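Local coordinates for PBP domain-containing protein (Vibrio parahaemolyticus, PDB 3MUQ) that is of unknown function but, as a member of the periplasmic-binding-protein superfamily, probably binds a small solute, at residues A10-T15 and M59-K64; F86-P91 and Q165-S170; G90-P95 and D183-F188; P95-D100 and A112-T117; T117-G122 and G146-G151. All blocks are in the same frame, centred on the assembly; numbering follows the deposited sequence.

Contact 1. Residues A10-T15 and M59-K64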
# COMPACT_ATOMS: atom_id res chain seq x y z
N ALA A 10 0.88 11.40 16.39
CA ALA A 10 1.08 12.75 15.85
C ALA A 10 0.92 12.69 14.34
O ALA A 10 1.50 11.81 13.68
CB ALA A 10 2.48 13.31 16.23
N THR A 11 0.13 13.59 13.78
CA THR A 11 0.03 13.67 12.32
C THR A 11 -0.13 15.12 11.88
O THR A 11 -0.11 16.03 12.71
CB THR A 11 -1.15 12.82 11.78
OG1 THR A 11 -1.01 12.64 10.36
CG2 THR A 11 -2.49 13.50 12.09
N THR A 12 -0.31 15.34 10.58
CA THR A 12 -0.47 16.69 10.07
C THR A 12 -1.91 17.20 10.12
O THR A 12 -2.87 16.44 10.14
CB THR A 12 0.01 16.83 8.61
OG1 THR A 12 -0.98 16.26 7.74
CG2 THR A 12 1.35 16.13 8.40
N THR A 13 -2.04 18.53 10.13
CA THR A 13 -3.35 19.18 10.06
C THR A 13 -4.09 18.76 8.80
O THR A 13 -5.27 18.45 8.86
CB THR A 13 -3.19 20.71 10.10
OG1 THR A 13 -2.30 21.07 11.16
CG2 THR A 13 -4.54 21.37 10.33
N SER A 14 -3.38 18.75 7.66
CA SER A 14 -3.94 18.24 6.41
C SER A 14 -4.64 16.92 6.63
O SER A 14 -5.82 16.75 6.31
CB SER A 14 -2.82 17.99 5.41
OG SER A 14 -2.49 19.17 4.70
N THR A 15 -3.88 15.98 7.18
CA THR A 15 -4.34 14.61 7.38
C THR A 15 -5.56 14.56 8.29
O THR A 15 -6.56 13.89 7.99
CB THR A 15 -3.21 13.75 7.96
OG1 THR A 15 -2.07 13.81 7.08
CG2 THR A 15 -3.67 12.32 8.12
N MSE A 59 2.56 9.98 11.68
CA MSE A 59 2.11 9.74 10.31
C MSE A 59 2.22 11.05 9.54
O MSE A 59 1.50 11.99 9.83
CB MSE A 59 0.66 9.27 10.30
CG MSE A 59 0.07 9.06 8.90
SE MSE A 59 -1.83 8.59 8.97
CE MSE A 59 -1.69 6.92 9.99
N THR A 60 3.15 11.11 8.59
CA THR A 60 3.34 12.31 7.80
C THR A 60 3.52 11.94 6.32
O THR A 60 3.54 10.75 5.96
CB THR A 60 4.58 13.12 8.28
OG1 THR A 60 5.74 12.29 8.27
CG2 THR A 60 4.37 13.63 9.70
N HIS A 61 3.63 12.95 5.47
CA HIS A 61 3.83 12.73 4.05
C HIS A 61 4.95 13.64 3.55
O HIS A 61 4.74 14.45 2.64
CB HIS A 61 2.52 12.95 3.28
CG HIS A 61 1.83 14.23 3.61
ND1 HIS A 61 0.95 14.35 4.67
CD2 HIS A 61 1.89 15.45 3.03
CE1 HIS A 61 0.50 15.59 4.73
NE2 HIS A 61 1.05 16.28 3.75
N ALA A 62 6.13 13.50 4.16
CA ALA A 62 7.31 14.32 3.88
C ALA A 62 8.55 13.44 3.91
O ALA A 62 9.25 13.37 4.92
CB ALA A 62 7.43 15.45 4.91
N PRO A 63 8.82 12.75 2.79
CA PRO A 63 9.90 11.76 2.67
C PRO A 63 11.27 12.26 3.14
O PRO A 63 12.01 11.50 3.76
CB PRO A 63 9.94 11.46 1.16
CG PRO A 63 8.56 11.74 0.67
CD PRO A 63 8.03 12.86 1.54
N LYS A 64 11.61 13.52 2.86
CA LYS A 64 12.93 14.01 3.21
C LYS A 64 13.02 14.18 4.72
O LYS A 64 13.98 13.72 5.35
CB LYS A 64 13.22 15.34 2.51
CG LYS A 64 13.44 15.24 1.01
CD LYS A 64 13.88 16.58 0.44
CE LYS A 64 14.33 16.46 -1.01
NZ LYS A 64 13.19 16.16 -1.92
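M59 N donates to A10 O at 2.9 Å, where strands 6-12 and 57-60 run parallel as neighbours in the large mixed sheet. One residue further on, a side chain adds a bond. T11 OG1 gives its proton to M59 O at 2.6 Å, from a position tilted 26° out of the carbonyl plane. OG1 stands anti to the backbone N (chi1 -165°), which carries it across to the neighbouring strand. The CA-H of T11 also approaches M59 O, with CA at 3.3 Å, and the oxygen is met by two groups of one residue.

M59 is a selenomethionine. Its chain bends at chi3, and SE passes T15 CG2 at 4.2 Å. Both strands turn into helices here, 13-18 and 63-71, with T12 and A62 at the N-cap positions. In periplasmic binding proteins such strand-to-helix corners commonly border the ligand cleft, and the same may hold here.

The H61 ring reaches back to the first corner. T12 OG1 lies at its edge, 3.4 Å from H61 CE1. T15 OG1 is also near the ring plane, 3.9 Å from H61 ND1. These two hydroxyls are hydrogen-bonded to each other at 2.8 Å, and either may be the donor. Y198 of strand 195-203 meets the H61 ring as well. Next to the H61 ring, T12 CG2 and T60 CG2 touch at 4.1 Å, while T60 OG1 turns to E66.

Contact 2. Residues F86-P91 and Q165-S170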
# COMPACT_ATOMS: atom_id res chain seq x y z
N PHE A 86 -2.15 12.59 -7.85
CA PHE A 86 -3.25 13.33 -8.47
C PHE A 86 -2.82 14.00 -9.76
O PHE A 86 -1.67 14.43 -9.90
CB PHE A 86 -3.83 14.36 -7.49
CG PHE A 86 -4.53 13.75 -6.32
CD1 PHE A 86 -5.86 13.34 -6.42
CD2 PHE A 86 -3.87 13.57 -5.11
CE1 PHE A 86 -6.51 12.77 -5.35
CE2 PHE A 86 -4.52 12.99 -4.02
CZ PHE A 86 -5.85 12.59 -4.14
N VAL A 87 -3.74 14.09 -10.72
CA VAL A 87 -3.47 14.77 -11.98
C VAL A 87 -4.62 15.70 -12.34
O VAL A 87 -5.74 15.50 -11.88
CB VAL A 87 -3.24 13.78 -13.15
CG1 VAL A 87 -2.06 12.84 -12.83
CG2 VAL A 87 -4.51 12.99 -13.44
N ILE A 88 -4.33 16.72 -13.15
CA ILE A 88 -5.36 17.63 -13.61
C ILE A 88 -5.67 17.25 -15.05
O ILE A 88 -4.80 17.27 -15.91
CB ILE A 88 -4.92 19.11 -13.60
CG1 ILE A 88 -4.43 19.55 -12.22
CG2 ILE A 88 -6.06 20.02 -14.11
CD1 ILE A 88 -5.43 19.29 -11.06
N VAL A 89 -6.91 16.88 -15.31
CA VAL A 89 -7.31 16.52 -16.66
C VAL A 89 -8.29 17.55 -17.20
O VAL A 89 -8.92 18.29 -16.44
CB VAL A 89 -7.93 15.12 -16.69
CG1 VAL A 89 -7.01 14.12 -15.93
CG2 VAL A 89 -9.33 15.14 -16.11
N GLY A 90 -8.40 17.62 -18.53
CA GLY A 90 -9.28 18.58 -19.17
C GLY A 90 -9.36 18.33 -20.66
O GLY A 90 -8.85 17.33 -21.15
N PRO A 91 -10.02 19.24 -21.40
CA PRO A 91 -10.20 19.01 -22.83
C PRO A 91 -8.84 19.08 -23.51
O PRO A 91 -7.99 19.87 -23.10
CB PRO A 91 -11.07 20.19 -23.28
CG PRO A 91 -11.75 20.68 -22.01
CD PRO A 91 -10.73 20.44 -20.92
N GLN A 165 -16.89 19.02 -21.28
CA GLN A 165 -15.56 19.48 -21.67
C GLN A 165 -14.98 20.44 -20.63
O GLN A 165 -14.66 21.59 -20.92
CB GLN A 165 -15.60 20.15 -23.05
CG GLN A 165 -15.80 19.13 -24.18
CD GLN A 165 -14.63 18.15 -24.27
OE1 GLN A 165 -13.55 18.51 -24.75
NE2 GLN A 165 -14.84 16.92 -23.78
N GLY A 166 -14.84 19.95 -19.41
CA GLY A 166 -14.26 20.77 -18.36
C GLY A 166 -13.04 20.13 -17.71
O GLY A 166 -12.63 19.02 -18.06
N TYR A 167 -12.46 20.86 -16.76
CA TYR A 167 -11.31 20.40 -16.02
C TYR A 167 -11.75 19.71 -14.73
O TYR A 167 -12.81 20.02 -14.20
CB TYR A 167 -10.42 21.59 -15.64
CG TYR A 167 -9.80 22.29 -16.84
CD1 TYR A 167 -8.53 21.94 -17.29
CD2 TYR A 167 -10.49 23.30 -17.50
CE1 TYR A 167 -7.96 22.59 -18.39
CE2 TYR A 167 -9.92 23.96 -18.60
CZ TYR A 167 -8.66 23.60 -19.03
OH TYR A 167 -8.11 24.26 -20.11
N THR A 168 -10.94 18.79 -14.25
CA THR A 168 -11.11 18.25 -12.90
C THR A 168 -9.77 17.73 -12.36
O THR A 168 -8.80 17.55 -13.13
CB THR A 168 -12.20 17.13 -12.86
OG1 THR A 168 -12.64 16.93 -11.51
CG2 THR A 168 -11.68 15.82 -13.42
N MSE A 169 -9.70 17.53 -11.05
CA MSE A 169 -8.56 16.84 -10.45
C MSE A 169 -8.93 15.40 -10.13
O MSE A 169 -9.92 15.15 -9.43
CB MSE A 169 -8.13 17.53 -9.16
CG MSE A 169 -6.87 16.92 -8.55
SE MSE A 169 -6.39 17.82 -6.90
CE MSE A 169 -7.63 16.95 -5.69
N SER A 170 -8.15 14.46 -10.63
CA SER A 170 -8.44 13.04 -10.42
C SER A 170 -7.26 12.31 -9.83
O SER A 170 -6.11 12.70 -10.06
CB SER A 170 -8.75 12.39 -11.76
OG SER A 170 -9.07 11.02 -11.61
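S170 O is gripped twice from the facing strand. V87 N donates to it at 2.8 Å, and the CA-H of F86 adds a contact, CA to S170 O being 3.3 Å. This belongs to an antiparallel ladder between strands 78-90 and 168-171. V87 with S170 and V89 with T168 are hydrogen-bonded pairs. I88 with M169 is the non-hydrogen-bonded pair between them. The strand axes run 146° apart in direction. Strand 78-90 also pairs with strand 195-203, which ties this ladder into the large mixed sheet.

On the face with V87 and S170, V89 CG2 and T168 CG2 lie side by side at 3.6 Å. T168 OG1 stands anti to the backbone N (chi1 -162°) and is hydrogen-bonded to I119 O. T168 thus offers its methyl to V89 and its hydroxyl to another strand.

On the face with I88 and M169, I88 CD1 packs against M169 CG at 3.7 Å. The selenomethionine then reaches F86 in a Met-aromatic contact. SE sits 5.1 Å from the F86 ring centroid and approaches obliquely. Helix 126-138 covers this end through K130, which touches both F86 and M169.

At the far end Y167 OH is hydrogen-bonded to D94 OD1 and A96 N. Q165 follows helix 154-163 in a Schellman motif. Its chain bends at chi2, and OE1 comes within 3.3 Å of P91 CB, while NE2 binds S162 O and D183 O. The ring of P91 closes the contact by CH-pi: CD stands over the face of Y167, 4.2 Å from the centroid and only 8° off the normal.

Contact 3. Residues G90-P95 and D183-F188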
# COMPACT_ATOMS: atom_id res chain seq x y z
N GLY A 90 -8.40 17.62 -18.53
CA GLY A 90 -9.28 18.58 -19.17
C GLY A 90 -9.36 18.33 -20.66
O GLY A 90 -8.85 17.33 -21.15
N PRO A 91 -10.02 19.24 -21.40
CA PRO A 91 -10.20 19.01 -22.83
C PRO A 91 -8.84 19.08 -23.51
O PRO A 91 -7.99 19.87 -23.10
CB PRO A 91 -11.07 20.19 -23.28
CG PRO A 91 -11.75 20.68 -22.01
CD PRO A 91 -10.73 20.44 -20.92
N LYS A 92 -8.65 18.26 -24.54
CA LYS A 92 -7.39 18.27 -25.26
C LYS A 92 -7.02 19.69 -25.70
O LYS A 92 -5.85 20.07 -25.71
CB LYS A 92 -7.46 17.32 -26.46
CG LYS A 92 -6.12 17.07 -27.13
CD LYS A 92 -6.24 16.14 -28.33
CE LYS A 92 -4.97 15.32 -28.53
NZ LYS A 92 -3.73 16.14 -28.42
N ALA A 93 -8.03 20.49 -26.04
CA ALA A 93 -7.81 21.85 -26.51
C ALA A 93 -7.42 22.85 -25.40
O ALA A 93 -7.00 23.95 -25.70
CB ALA A 93 -9.04 22.34 -27.28
N ASP A 94 -7.59 22.47 -24.14
CA ASP A 94 -7.08 23.27 -23.02
C ASP A 94 -7.41 24.77 -23.13
O ASP A 94 -6.51 25.61 -23.18
CB ASP A 94 -5.57 23.08 -22.93
CG ASP A 94 -4.96 23.78 -21.73
OD1 ASP A 94 -5.67 24.08 -20.74
OD2 ASP A 94 -3.74 24.01 -21.78
N PRO A 95 -8.69 25.10 -23.11
CA PRO A 95 -9.14 26.48 -23.35
C PRO A 95 -8.68 27.47 -22.29
O PRO A 95 -8.61 28.66 -22.59
CB PRO A 95 -10.67 26.35 -23.36
CG PRO A 95 -10.94 25.14 -22.53
CD PRO A 95 -9.82 24.19 -22.84
N ASP A 183 -13.25 12.10 -23.30
CA ASP A 183 -12.69 13.02 -24.28
C ASP A 183 -11.88 14.06 -23.54
O ASP A 183 -12.18 15.25 -23.61
CB ASP A 183 -13.80 13.72 -25.07
CG ASP A 183 -14.49 12.81 -26.07
OD1 ASP A 183 -14.01 11.67 -26.29
OD2 ASP A 183 -15.52 13.23 -26.63
N LEU A 184 -10.87 13.60 -22.81
CA LEU A 184 -10.04 14.46 -21.98
C LEU A 184 -8.62 13.93 -22.07
O LEU A 184 -8.40 12.81 -22.54
CB LEU A 184 -10.50 14.37 -20.52
CG LEU A 184 -11.97 14.65 -20.18
CD1 LEU A 184 -12.28 14.17 -18.75
CD2 LEU A 184 -12.30 16.12 -20.35
N GLU A 185 -7.67 14.71 -21.57
CA GLU A 185 -6.27 14.30 -21.43
C GLU A 185 -5.77 14.77 -20.08
O GLU A 185 -6.37 15.66 -19.46
CB GLU A 185 -5.40 15.00 -22.48
CG GLU A 185 -5.31 14.33 -23.81
CD GLU A 185 -4.44 15.12 -24.79
OE1 GLU A 185 -4.10 16.30 -24.51
OE2 GLU A 185 -4.10 14.55 -25.86
N ILE A 186 -4.64 14.22 -19.64
CA ILE A 186 -3.90 14.81 -18.53
C ILE A 186 -3.26 16.10 -19.03
O ILE A 186 -2.51 16.09 -20.02
CB ILE A 186 -2.80 13.86 -18.03
CG1 ILE A 186 -3.41 12.62 -17.37
CG2 ILE A 186 -1.87 14.59 -17.05
CD1 ILE A 186 -2.38 11.58 -17.01
N LEU A 187 -3.55 17.21 -18.38
CA LEU A 187 -3.04 18.48 -18.86
C LEU A 187 -1.98 19.05 -17.94
O LEU A 187 -1.18 19.88 -18.35
CB LEU A 187 -4.16 19.51 -19.07
CG LEU A 187 -5.17 19.25 -20.17
CD1 LEU A 187 -6.21 20.33 -20.17
CD2 LEU A 187 -4.48 19.17 -21.53
N PHE A 188 -1.99 18.62 -16.68
CA PHE A 188 -0.98 19.10 -15.74
C PHE A 188 -0.72 18.09 -14.63
O PHE A 188 -1.65 17.55 -14.04
CB PHE A 188 -1.40 20.44 -15.14
CG PHE A 188 -0.43 20.98 -14.13
CD1 PHE A 188 0.60 21.81 -14.53
CD2 PHE A 188 -0.56 20.65 -12.80
CE1 PHE A 188 1.50 22.32 -13.60
CE2 PHE A 188 0.34 21.15 -11.86
CZ PHE A 188 1.37 21.99 -12.26
O HOH W 1 -11.21 17.23 -25.76
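G90 and E185 form an antiparallel hydrogen-bonded pair, with G90 N to E185 O at 3.0 Å and E185 N to G90 O at 2.9 Å. The pair belongs to the ladder of strands 78-90 and 185-188. Further along the second strand is a classic beta bulge, in which L187 and F188 both face I88. Past G90 the 90-95 segment turns away in a type I turn from P91 to D94. D94 N closes the turn onto P91 O at 2.8 Å.

L187 packs against this turn. CG is anti to the carbonyl carbon (chi1 -67°), and CD1 is directed at the turn. L187 CD1 lies 3.7 Å from G90 CA, where no side chain intervenes. L187 CD1 is also 3.5 Å from P91 O, and it touches the carboxylate of D94. That carboxylate is fixed by I98 N and K99 N besides Y167. L184 lies against the peptide of G90 with its CB and CD2, and W175 of helix 172-178 packs on it too.

On the outer side K92 and E185 make a salt bridge, NZ to OE2 at 3.0 Å. The extended K92 chain runs across the carboxylate, with CG also against both oxygens, and a bend at chi4 brings NZ to OE2. K92 is exposed and E185 partly so, and solvent would be expected to weaken the attraction.

A water joins the two backbones beyond the ladder. It accepts from K92 N at 3.0 Å and donates to D183 O at 3.1 Å.

Contact 4. Residues P95-D100 and A112-T117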
# COMPACT_ATOMS: atom_id res chain seq x y z
N PRO A 95 -8.69 25.10 -23.11
CA PRO A 95 -9.14 26.48 -23.35
C PRO A 95 -8.68 27.47 -22.29
O PRO A 95 -8.61 28.66 -22.59
CB PRO A 95 -10.67 26.35 -23.36
CG PRO A 95 -10.94 25.14 -22.53
CD PRO A 95 -9.82 24.19 -22.84
N ALA A 96 -8.37 27.01 -21.08
CA ALA A 96 -7.84 27.91 -20.06
C ALA A 96 -6.32 28.07 -20.17
O ALA A 96 -5.71 28.83 -19.41
CB ALA A 96 -8.22 27.46 -18.64
N LYS A 97 -5.72 27.35 -21.11
CA LYS A 97 -4.28 27.38 -21.30
C LYS A 97 -3.51 27.11 -19.99
O LYS A 97 -2.63 27.88 -19.61
CB LYS A 97 -3.83 28.72 -21.91
CG LYS A 97 -4.58 29.14 -23.18
CD LYS A 97 -4.58 28.05 -24.23
CE LYS A 97 -5.53 28.35 -25.38
NZ LYS A 97 -5.73 27.16 -26.27
N ILE A 98 -3.84 26.02 -19.31
CA ILE A 98 -3.12 25.67 -18.09
C ILE A 98 -1.97 24.71 -18.35
O ILE A 98 -1.12 24.49 -17.47
CB ILE A 98 -4.03 24.98 -17.06
CG1 ILE A 98 -4.39 23.57 -17.55
CG2 ILE A 98 -5.25 25.83 -16.78
CD1 ILE A 98 -4.49 22.55 -16.48
N LYS A 99 -1.96 24.12 -19.54
CA LYS A 99 -1.04 23.04 -19.91
C LYS A 99 0.43 23.29 -19.53
O LYS A 99 1.16 22.35 -19.19
CB LYS A 99 -1.16 22.75 -21.41
CG LYS A 99 -0.64 21.40 -21.85
CD LYS A 99 -0.77 21.23 -23.36
CE LYS A 99 -0.11 19.95 -23.85
NZ LYS A 99 -0.85 18.71 -23.49
N ASP A 100 0.87 24.54 -19.59
CA ASP A 100 2.27 24.84 -19.33
C ASP A 100 2.49 25.70 -18.09
O ASP A 100 3.49 26.41 -18.00
CB ASP A 100 2.91 25.52 -20.54
CG ASP A 100 2.85 24.67 -21.79
OD1 ASP A 100 2.91 23.43 -21.67
OD2 ASP A 100 2.75 25.25 -22.89
N ALA A 112 -10.13 29.45 -12.55
CA ALA A 112 -11.14 30.32 -11.95
C ALA A 112 -11.23 31.66 -12.68
O ALA A 112 -12.32 32.12 -13.00
CB ALA A 112 -10.86 30.53 -10.48
N ASN A 113 -10.08 32.27 -12.97
CA ASN A 113 -10.10 33.60 -13.59
C ASN A 113 -10.59 33.61 -15.03
O ASN A 113 -11.09 34.62 -15.52
CB ASN A 113 -8.75 34.31 -13.44
CG ASN A 113 -8.39 34.60 -11.98
OD1 ASN A 113 -9.26 34.92 -11.16
ND2 ASN A 113 -7.11 34.49 -11.65
N LYS A 114 -10.47 32.47 -15.71
CA LYS A 114 -11.00 32.37 -17.06
C LYS A 114 -12.43 31.82 -17.04
O LYS A 114 -13.08 31.70 -18.09
CB LYS A 114 -10.09 31.52 -17.95
CG LYS A 114 -8.66 32.04 -18.02
CD LYS A 114 -8.11 31.92 -19.43
CE LYS A 114 -6.61 32.08 -19.46
NZ LYS A 114 -6.04 31.57 -20.73
N ASN A 115 -12.92 31.53 -15.85
CA ASN A 115 -14.23 30.92 -15.71
C ASN A 115 -14.40 29.72 -16.67
O ASN A 115 -15.43 29.56 -17.33
CB ASN A 115 -15.34 31.95 -15.91
CG ASN A 115 -16.68 31.42 -15.48
OD1 ASN A 115 -16.81 30.79 -14.43
ND2 ASN A 115 -17.69 31.65 -16.30
N ALA A 116 -13.37 28.89 -16.72
CA ALA A 116 -13.44 27.60 -17.41
C ALA A 116 -14.33 26.65 -16.63
O ALA A 116 -14.61 26.86 -15.45
CB ALA A 116 -12.04 27.01 -17.53
N THR A 117 -14.79 25.59 -17.27
CA THR A 117 -15.62 24.62 -16.57
C THR A 117 -14.76 23.73 -15.66
O THR A 117 -13.72 23.21 -16.08
CB THR A 117 -16.48 23.80 -17.56
OG1 THR A 117 -17.44 24.68 -18.17
CG2 THR A 117 -17.22 22.67 -16.85
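A96 and A116 make the packed part of this contact, and K114 makes the open part. The two alanine methyls meet CB to CB at 4.0 Å, while their CA atoms are 6.2 Å apart. A96 is buried beside Y167. A116 lies just beyond the end of helix 104-113. It too touches Y167, so the methyl pair sits beside that ring. I98 continues the apolar side of the 95-100 loop by packing on V107 and I111 of the same helix.

The helix closes with a Schellman motif at N115, whose N donates to A112 O at 3.0 Å. N115 OD1 probably accepts from G146 N. This turn sets the direction in which A116 leaves the helix.

The solvent side is looser. K114 stretches over A96, and its NZ gives a weak hydrogen bond to A96 O at 3.1 Å. K114 CE lies 3.4 Å from A96 O. The chain bends at chi2 (-140°), away from a staggered value. K114 also touches a crystal neighbour, which may affect this pose. K97 crosses K114 at about a right angle, with K97 CG 3.7 Å from K114 NZ. Its own ammonium turns away to a weak bond with A93 O.

The contact joins the loop before helix 104-113 to the exit after it. It is small, burying 169 Å² in all. A single weak bond from an exposed ammonium to a carbonyl, near a second lysine, suggests that the polar part adds little and that the alanine pair is the steadier join.

Contact 5. Residues T117-G122 and G146-G151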
# COMPACT_ATOMS: atom_id res chain seq x y z
N THR A 117 -14.79 25.59 -17.27
CA THR A 117 -15.62 24.62 -16.57
C THR A 117 -14.76 23.73 -15.66
O THR A 117 -13.72 23.21 -16.08
CB THR A 117 -16.48 23.80 -17.56
OG1 THR A 117 -17.44 24.68 -18.17
CG2 THR A 117 -17.22 22.67 -16.85
N PHE A 118 -15.18 23.58 -14.40
CA PHE A 118 -14.46 22.74 -13.44
C PHE A 118 -15.43 21.88 -12.65
O PHE A 118 -16.37 22.38 -12.04
CB PHE A 118 -13.63 23.59 -12.47
CG PHE A 118 -12.74 22.78 -11.58
CD1 PHE A 118 -11.42 22.55 -11.93
CD2 PHE A 118 -13.24 22.22 -10.41
CE1 PHE A 118 -10.61 21.79 -11.13
CE2 PHE A 118 -12.44 21.45 -9.61
CZ PHE A 118 -11.12 21.23 -9.96
N ILE A 119 -15.21 20.57 -12.68
CA ILE A 119 -16.12 19.66 -12.00
C ILE A 119 -15.51 19.23 -10.67
O ILE A 119 -14.42 18.65 -10.64
CB ILE A 119 -16.41 18.40 -12.85
CG1 ILE A 119 -16.71 18.79 -14.31
CG2 ILE A 119 -17.53 17.57 -12.20
CD1 ILE A 119 -17.81 19.84 -14.47
N SER A 120 -16.21 19.50 -9.57
CA SER A 120 -15.77 19.02 -8.27
C SER A 120 -16.64 17.84 -7.84
O SER A 120 -17.84 17.80 -8.13
CB SER A 120 -15.86 20.14 -7.23
OG SER A 120 -15.76 19.59 -5.93
N ARG A 121 -16.04 16.87 -7.16
CA ARG A 121 -16.79 15.76 -6.59
C ARG A 121 -17.83 16.27 -5.58
O ARG A 121 -18.93 15.74 -5.51
CB ARG A 121 -15.82 14.77 -5.94
CG ARG A 121 -14.95 14.06 -6.96
CD ARG A 121 -14.07 13.02 -6.31
NE ARG A 121 -14.82 12.08 -5.48
CZ ARG A 121 -14.29 10.97 -4.96
NH1 ARG A 121 -13.03 10.66 -5.23
NH2 ARG A 121 -15.02 10.17 -4.20
N GLY A 122 -17.48 17.31 -4.82
CA GLY A 122 -18.42 17.93 -3.89
C GLY A 122 -19.08 16.94 -2.93
O GLY A 122 -20.24 17.09 -2.57
N GLY A 146 -18.24 28.79 -13.96
CA GLY A 146 -17.87 27.48 -14.47
C GLY A 146 -17.78 26.35 -13.45
O GLY A 146 -17.75 25.17 -13.82
N TYR A 147 -17.78 26.70 -12.17
CA TYR A 147 -17.55 25.73 -11.11
C TYR A 147 -18.78 24.90 -10.79
O TYR A 147 -19.81 25.44 -10.41
CB TYR A 147 -17.04 26.41 -9.84
CG TYR A 147 -16.61 25.45 -8.75
CD1 TYR A 147 -15.35 24.85 -8.77
CD2 TYR A 147 -17.45 25.14 -7.69
CE1 TYR A 147 -14.96 23.96 -7.77
CE2 TYR A 147 -17.06 24.26 -6.70
CZ TYR A 147 -15.82 23.68 -6.74
OH TYR A 147 -15.44 22.81 -5.72
N ARG A 148 -18.67 23.57 -10.93
CA ARG A 148 -19.80 22.68 -10.70
C ARG A 148 -19.47 21.55 -9.72
O ARG A 148 -18.61 20.71 -9.99
CB ARG A 148 -20.29 22.09 -12.02
CG ARG A 148 -20.88 23.13 -12.95
CD ARG A 148 -21.34 22.50 -14.24
NE ARG A 148 -22.63 21.83 -14.12
CZ ARG A 148 -23.78 22.33 -14.57
NH1 ARG A 148 -23.79 23.51 -15.17
NH2 ARG A 148 -24.91 21.65 -14.43
N SER A 149 -20.18 21.54 -8.60
CA SER A 149 -19.99 20.57 -7.53
C SER A 149 -21.11 19.54 -7.63
O SER A 149 -22.23 19.80 -7.19
CB SER A 149 -20.05 21.31 -6.18
OG SER A 149 -19.69 20.47 -5.10
N VAL A 150 -20.81 18.38 -8.21
CA VAL A 150 -21.86 17.44 -8.62
C VAL A 150 -22.35 16.50 -7.53
O VAL A 150 -23.43 15.93 -7.65
CB VAL A 150 -21.43 16.60 -9.85
CG1 VAL A 150 -21.37 17.46 -11.10
CG2 VAL A 150 -20.09 15.87 -9.59
N GLY A 151 -21.57 16.34 -6.47
CA GLY A 151 -21.91 15.42 -5.39
C GLY A 151 -21.84 13.95 -5.77
O GLY A 151 -22.76 13.19 -5.47
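F118 and Y147 begin a short two-stranded parallel sheet, strands 118-120 and 147-149. The crossover between them is helix 126-138, which makes a beta-alpha-beta unit.

Four backbone bonds alternate along the ladder. F118 N donates to G146 O at 3.1 Å, from well above the carbonyl plane (55° out of it). R148 N to F118 O is 2.8 Å, and S120 N to R148 O is 2.7 Å. V150 N to S120 O follows at 3.0 Å.

Among the apolar contacts, the rings of F118 and Y147 lie side by side, rim to rim. Their planes are only 7° apart, yet neither covers the other's face. F118 CD2 meets Y147 CE1 at 3.6 Å. The register puts both on one face of the sheet, and like chi1 values (-173° in each) then run the side chains parallel. F144 meets the Y147 ring edge-to-face. On the face with I119 and R148, I119 CG2 touches V150 CG1 at 4.0 Å, and T157 and A161 of helix 154-163 cover I119.

The polar side chains gather on the aromatic face. Y147 OH comes within 3.1 Å of S120 CB. Helix 126-138 brings E131 to both residues: S120 OG binds OE1 and Y147 OH binds OE2. Beyond the strands, S149 OG sits 3.1 Å from G122 CA. R121 turns away to a salt bridge with D123 and a bond to L237 O.

With each carboxylate oxygen of E131 taken by one hydroxyl, the glutamate spans both strands. This would probably favour its charged form and links the crossover helix to the sheet beneath it.

Contacts 2 to 5 cluster in one half of the molecule, and contact 1 lies apart, its centre about 26 Å from that of contact 2. Contacts 1, 2 and 3 reach the same mixed sheet; contact 5 has its own parallel pair, tied to contact 2 through Y167 and T168. Contacts 2 and 3 share G90 and P91, with centres about 7 Å apart. Y167 N of contact 2 donates to the O of T117, the residue shared by contacts 4 and 5. Contact 4 is nested in the loops closed by contacts 2 and 3, and contact 5 likewise. The separation of contact 1 from the rest is consistent with the two-lobed binding-protein fold.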